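Side-chain contacts in putative decarboxylase involved in desferrioxamine biosynthesis (Erwinia amylovora, PDB 5O5C), which probably decarboxylates lysine with the help of pyridoxal 5'-phosphate, as a step in making the siderophore desferrioxamine: residues V115-L120 against R393-M398; S331-V336 against M398-A403. One frame throughout, in Å; residues are numbered along the deposited sequence.

Contact 1: residues V115-L120 against R393-M398; sequences VLPSLL and RVSGPM
The backbones of V115-L120 and R393-M398 come closest at P117 and V394, whose CA atoms lie 6.7 Å apart, where the first turn of helix 116-128 faces the end of helix 385-394. P117 sits in that first turn and directs its ring at the other segment, the CG corner making most of the contact. Two residues receive this corner: V394 CB lies 3.9 Å from P117 CG, and S395 OG approaches P117 CG to 3.4 Å, with P117 CD a little further off. V394 holds CG1 anti to its backbone N (chi1 172°), which lays that methyl beside the proline ring and leaves CG2 for the second hydrophobic touch, 4.3 Å from L120 CD2, one helical turn beyond P117. S395 is the first residue to depart from helical geometry, just before the chain passes through G396 into helix 397-420. P117 also touches T391 of helix 385-394. The second subunit closes over the same region, placing V44 on L120, N83 on V394 and F27 on S395, and pairing its E89 with R393 in a salt bridge. Across the two segments the contact is therefore van der Waals in character, 134 Å² in all, with the serine hydroxyl set against proline carbons: shape rather than polar bonding joins the helix start to the helix end at the dimer interface.

Contact 2: residues S331-V336 against M398-A403; sequences SFFQTV and MALGNA
F332 and F333 hold L400 between them, each ring presenting its edge to one methyl of the leucine. This is part of the fold type I domain of a group II PLP-dependent decarboxylase: 331-336 runs from the end of helix 328-331, just after K330, which is predicted to carry the cofactor, into the loop before strand 339-343. Its partner, 398-403, belongs to helix 397-420. The side chains of F332 and L400 cross at about a right angle, bringing L400 CD1 to 3.9 Å from F332 CD2, near the plane of that ring. F333 and L400 instead run past one another in opposite directions, and L400 CD2 lies 3.8 Å from F333 CD2, again near the ring plane. The leucine fork reaches both rings because CG stands beside the backbone N, anti to the carbonyl carbon (chi1 -65°). One turn further along the helix, A403 CB meets the far part of the F333 ring obliquely, 3.8 Å from CE2. F333 itself has a left-handed backbone conformation, which turns the chain between the two rings. All four touching residues are buried, and F332 also makes an edge-to-face ring contact with Y328. Across the segments, L400 CD2 also comes within 3.8 Å of F332 O. The loop braces this carbonyl from within: Q334 NE2 donates to F332 O at 2.8 Å. That bond is nearly straight at 163°, its donor tilted 25° from the carbonyl plane.

Overall arrangement
Contacts 1 and 2 lie side by side, their centres 8 Å apart, and are joined along the chain and probably by hydrogen bonds. Their ranges share M398, which makes neither contact but marks where the 393-398 segment runs directly on into helix 397-420. The other two segments are tied together as well: V115 N is 2.9 Å from F333 O and S118 OG is 2.8 Å from Q334 OE1, both probable hydrogen bonds. Contact 1 lies away from the cofactor-binding residues. Contact 2 is nearer the cofactor, with the F332 side chain about 7 Å from those of K330 and H329 and about 12 Å from a bound pyridoxal phosphate. Both contacts also touch the second subunit.

Contact 1: residues V115-L120 against R393-M398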
loop_
_atom_site.group_PDB
_atom_site.type_symbol
_atom_site.label_atom_id
_atom_site.label_comp_id
_atom_site.label_asym_id
_atom_site.label_seq_id
_atom_site.Cartn_x
_atom_site.Cartn_y
_atom_site.Cartn_z
ATOM N N VAL B 115 1.142 -18.831 -5.487
ATOM C CA VAL B 115 0.174 -19.947 -5.510
ATOM C C VAL B 115 -1.228 -19.546 -5.975
ATOM O O VAL B 115 -1.699 -18.384 -5.733
ATOM C CB VAL B 115 0.058 -20.691 -4.118
ATOM C CG1 VAL B 115 1.413 -21.224 -3.682
ATOM C CG2 VAL B 115 -0.517 -19.815 -3.018
ATOM N N LEU B 116 -1.885 -20.538 -6.588
ATOM C CA LEU B 116 -3.221 -20.423 -7.210
ATOM C C LEU B 116 -4.295 -19.785 -6.345
ATOM O O LEU B 116 -5.005 -18.887 -6.843
ATOM C CB LEU B 116 -3.699 -21.756 -7.771
ATOM C CG LEU B 116 -2.968 -22.241 -9.042
ATOM C CD1 LEU B 116 -3.298 -23.713 -9.305
ATOM C CD2 LEU B 116 -3.203 -21.322 -10.247
ATOM N N PRO B 117 -4.408 -20.172 -5.048
ATOM C CA PRO B 117 -5.415 -19.476 -4.238
ATOM C C PRO B 117 -5.201 -17.986 -4.017
ATOM O O PRO B 117 -6.140 -17.293 -3.621
ATOM C CB PRO B 117 -5.395 -20.234 -2.915
ATOM C CG PRO B 117 -4.818 -21.553 -3.230
ATOM C CD PRO B 117 -3.804 -21.274 -4.288
ATOM N N SER B 118 -3.990 -17.497 -4.292
ATOM C CA SER B 118 -3.706 -16.082 -4.260
ATOM C C SER B 118 -4.317 -15.368 -5.460
ATOM O O SER B 118 -4.920 -14.264 -5.307
ATOM C CB SER B 118 -2.215 -15.865 -4.253
ATOM O OG SER B 118 -1.864 -14.682 -3.615
ATOM N N LEU B 119 -4.190 -15.993 -6.634
ATOM C CA LEU B 119 -4.845 -15.473 -7.842
ATOM C C LEU B 119 -6.370 -15.603 -7.758
ATOM O O LEU B 119 -7.098 -14.709 -8.227
ATOM C CB LEU B 119 -4.355 -16.146 -9.139
ATOM C CG LEU B 119 -2.887 -16.048 -9.571
ATOM C CD1 LEU B 119 -1.902 -16.927 -8.790
ATOM C CD2 LEU B 119 -2.831 -16.395 -11.050
ATOM N N LEU B 120 -6.840 -16.711 -7.196
ATOM C CA LEU B 120 -8.262 -16.893 -6.881
ATOM C C LEU B 120 -8.786 -15.659 -6.122
ATOM O O LEU B 120 -9.779 -15.074 -6.509
ATOM C CB LEU B 120 -8.497 -18.154 -6.031
ATOM C CG LEU B 120 -9.925 -18.630 -5.795
ATOM C CD1 LEU B 120 -10.544 -19.082 -7.115
ATOM C CD2 LEU B 120 -9.999 -19.772 -4.823
ATOM N N ARG B 393 -7.601 -21.879 3.349
ATOM C CA ARG B 393 -8.818 -22.594 3.130
ATOM C C ARG B 393 -8.649 -23.692 2.047
ATOM O O ARG B 393 -9.064 -24.837 2.284
ATOM C CB ARG B 393 -9.952 -21.626 2.797
ATOM C CG ARG B 393 -11.326 -22.316 2.664
ATOM C CD ARG B 393 -11.794 -22.989 3.956
ATOM N NE ARG B 393 -11.570 -22.088 5.106
ATOM C CZ ARG B 393 -11.227 -22.465 6.337
ATOM N NH1 ARG B 393 -11.081 -23.751 6.670
ATOM N NH2 ARG B 393 -11.012 -21.526 7.253
ATOM N N VAL B 394 -7.998 -23.358 0.926
ATOM C CA VAL B 394 -7.913 -24.265 -0.217
ATOM C C VAL B 394 -6.742 -25.204 0.023
ATOM O O VAL B 394 -6.911 -26.387 0.065
ATOM C CB VAL B 394 -7.711 -23.538 -1.560
ATOM C CG1 VAL B 394 -7.439 -24.519 -2.698
ATOM C CG2 VAL B 394 -8.911 -22.694 -1.909
ATOM N N SER B 395 -5.554 -24.624 0.143
ATOM C CA SER B 395 -4.327 -25.347 0.249
ATOM C C SER B 395 -4.129 -25.521 1.728
ATOM O O SER B 395 -4.459 -24.622 2.499
ATOM C CB SER B 395 -3.194 -24.492 -0.301
ATOM O OG SER B 395 -3.367 -24.153 -1.669
ATOM N N GLY B 396 -3.584 -26.619 2.198
ATOM C CA GLY B 396 -3.179 -26.583 3.652
ATOM C C GLY B 396 -2.300 -25.369 4.078
ATOM O O GLY B 396 -1.662 -24.726 3.247
ATOM N N PRO B 397 -2.290 -25.016 5.374
ATOM C CA PRO B 397 -1.101 -24.433 5.976
ATOM C C PRO B 397 0.137 -25.372 5.843
ATOM O O PRO B 397 1.266 -24.885 5.675
ATOM C CB PRO B 397 -1.497 -24.249 7.457
ATOM C CG PRO B 397 -2.844 -24.847 7.590
ATOM C CD PRO B 397 -3.459 -24.874 6.253
ATOM N N MET B 398 -0.082 -26.699 5.908
ATOM C CA MET B 398 1.029 -27.654 5.732
ATOM C C MET B 398 1.532 -27.688 4.283
ATOM O O MET B 398 2.699 -28.003 4.025
ATOM C CB MET B 398 0.667 -29.078 6.207
ATOM C CG MET B 398 1.861 -30.060 6.197
ATOM S SD MET B 398 3.576 -29.406 6.324
ATOM C CE MET B 398 4.454 -30.897 6.773
#

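Contact 2: residues S331-V336 against M398-A403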
loop_
_atom_site.group_PDB
_atom_site.type_symbol
_atom_site.label_atom_id
_atom_site.label_comp_id
_atom_site.label_asym_id
_atom_site.label_seq_id
_atom_site.Cartn_x
_atom_site.Cartn_y
_atom_site.Cartn_z
ATOM N N SER B 331 7.465 -14.843 1.661
ATOM C CA SER B 331 7.641 -16.199 2.111
ATOM C C SER B 331 6.419 -17.066 2.148
ATOM O O SER B 331 6.571 -18.242 2.402
ATOM C CB SER B 331 8.341 -16.220 3.480
ATOM O OG SER B 331 9.475 -15.380 3.436
ATOM N N PHE B 332 5.241 -16.511 1.885
ATOM C CA PHE B 332 4.009 -17.288 1.774
ATOM C C PHE B 332 3.419 -17.375 0.376
ATOM O O PHE B 332 2.248 -17.710 0.241
ATOM C CB PHE B 332 2.961 -16.749 2.735
ATOM C CG PHE B 332 3.287 -16.990 4.169
ATOM C CD1 PHE B 332 4.275 -16.243 4.820
ATOM C CD2 PHE B 332 2.600 -17.940 4.886
ATOM C CE1 PHE B 332 4.564 -16.481 6.134
ATOM C CE2 PHE B 332 2.876 -18.156 6.193
ATOM C CZ PHE B 332 3.890 -17.459 6.811
ATOM N N PHE B 333 4.216 -17.136 -0.677
ATOM C CA PHE B 333 3.722 -17.310 -2.106
ATOM C C PHE B 333 2.410 -16.551 -2.437
ATOM O O PHE B 333 1.560 -17.013 -3.248
ATOM C CB PHE B 333 3.602 -18.796 -2.411
ATOM C CG PHE B 333 4.774 -19.588 -1.920
ATOM C CD1 PHE B 333 5.937 -19.630 -2.629
ATOM C CD2 PHE B 333 4.730 -20.224 -0.690
ATOM C CE1 PHE B 333 7.052 -20.276 -2.147
ATOM C CE2 PHE B 333 5.837 -20.889 -0.206
ATOM C CZ PHE B 333 7.004 -20.909 -0.940
ATOM N N GLN B 334 2.244 -15.399 -1.794
ATOM C CA GLN B 334 1.116 -14.499 -2.034
ATOM C C GLN B 334 1.526 -13.330 -2.872
ATOM O O GLN B 334 2.609 -12.820 -2.716
ATOM C CB GLN B 334 0.610 -13.945 -0.741
ATOM C CG GLN B 334 0.058 -14.956 0.150
ATOM C CD GLN B 334 -0.888 -15.974 -0.488
ATOM O OE1 GLN B 334 -1.985 -15.650 -1.004
ATOM N NE2 GLN B 334 -0.461 -17.220 -0.457
ATOM N N THR B 335 0.646 -12.900 -3.751
ATOM C CA THR B 335 0.916 -11.763 -4.632
ATOM C C THR B 335 1.138 -10.476 -3.784
ATOM O O THR B 335 0.731 -10.396 -2.634
ATOM C CB THR B 335 -0.248 -11.467 -5.610
ATOM O OG1 THR B 335 -1.364 -10.921 -4.882
ATOM C CG2 THR B 335 -0.695 -12.680 -6.350
ATOM N N VAL B 336 1.860 -9.525 -4.353
ATOM C CA VAL B 336 2.023 -8.196 -3.762
ATOM C C VAL B 336 0.709 -7.443 -3.937
ATOM O O VAL B 336 0.168 -7.473 -5.067
ATOM C CB VAL B 336 3.119 -7.415 -4.471
ATOM C CG1 VAL B 336 3.343 -6.066 -3.773
ATOM C CG2 VAL B 336 4.409 -8.215 -4.525
ATOM N N MET B 398 -0.082 -26.699 5.908
ATOM C CA MET B 398 1.029 -27.654 5.732
ATOM C C MET B 398 1.532 -27.688 4.283
ATOM O O MET B 398 2.699 -28.003 4.025
ATOM C CB MET B 398 0.667 -29.078 6.207
ATOM C CG MET B 398 1.861 -30.060 6.197
ATOM S SD MET B 398 3.576 -29.406 6.324
ATOM C CE MET B 398 4.454 -30.897 6.773
ATOM N N ALA B 399 0.670 -27.358 3.332
ATOM C CA ALA B 399 1.133 -27.175 1.957
ATOM C C ALA B 399 2.175 -26.026 1.873
ATOM O O ALA B 399 3.127 -26.146 1.164
ATOM C CB ALA B 399 -0.028 -26.926 1.034
ATOM N N LEU B 400 2.003 -24.936 2.631
ATOM C CA LEU B 400 2.988 -23.839 2.641
ATOM C C LEU B 400 4.336 -24.212 3.271
ATOM O O LEU B 400 5.408 -23.844 2.789
ATOM C CB LEU B 400 2.379 -22.604 3.324
ATOM C CG LEU B 400 1.177 -21.962 2.595
ATOM C CD1 LEU B 400 0.465 -20.926 3.445
ATOM C CD2 LEU B 400 1.646 -21.299 1.348
ATOM N N GLY B 401 4.247 -24.946 4.363
ATOM C CA GLY B 401 5.403 -25.439 5.101
ATOM C C GLY B 401 6.198 -26.440 4.325
ATOM O O GLY B 401 7.416 -26.468 4.472
ATOM N N ASN B 402 5.514 -27.272 3.536
ATOM C CA ASN B 402 6.152 -28.275 2.672
ATOM C C ASN B 402 6.999 -27.602 1.627
ATOM O O ASN B 402 8.128 -28.007 1.400
ATOM C CB ASN B 402 5.148 -29.206 1.962
ATOM C CG ASN B 402 4.484 -30.207 2.895
ATOM O OD1 ASN B 402 5.030 -30.557 3.938
ATOM N ND2 ASN B 402 3.270 -30.637 2.537
ATOM N N ALA B 403 6.415 -26.601 0.975
ATOM C CA ALA B 403 7.132 -25.749 0.035
ATOM C C ALA B 403 8.330 -25.084 0.677
ATOM O O ALA B 403 9.421 -25.176 0.150
ATOM C CB ALA B 403 6.213 -24.687 -0.516
#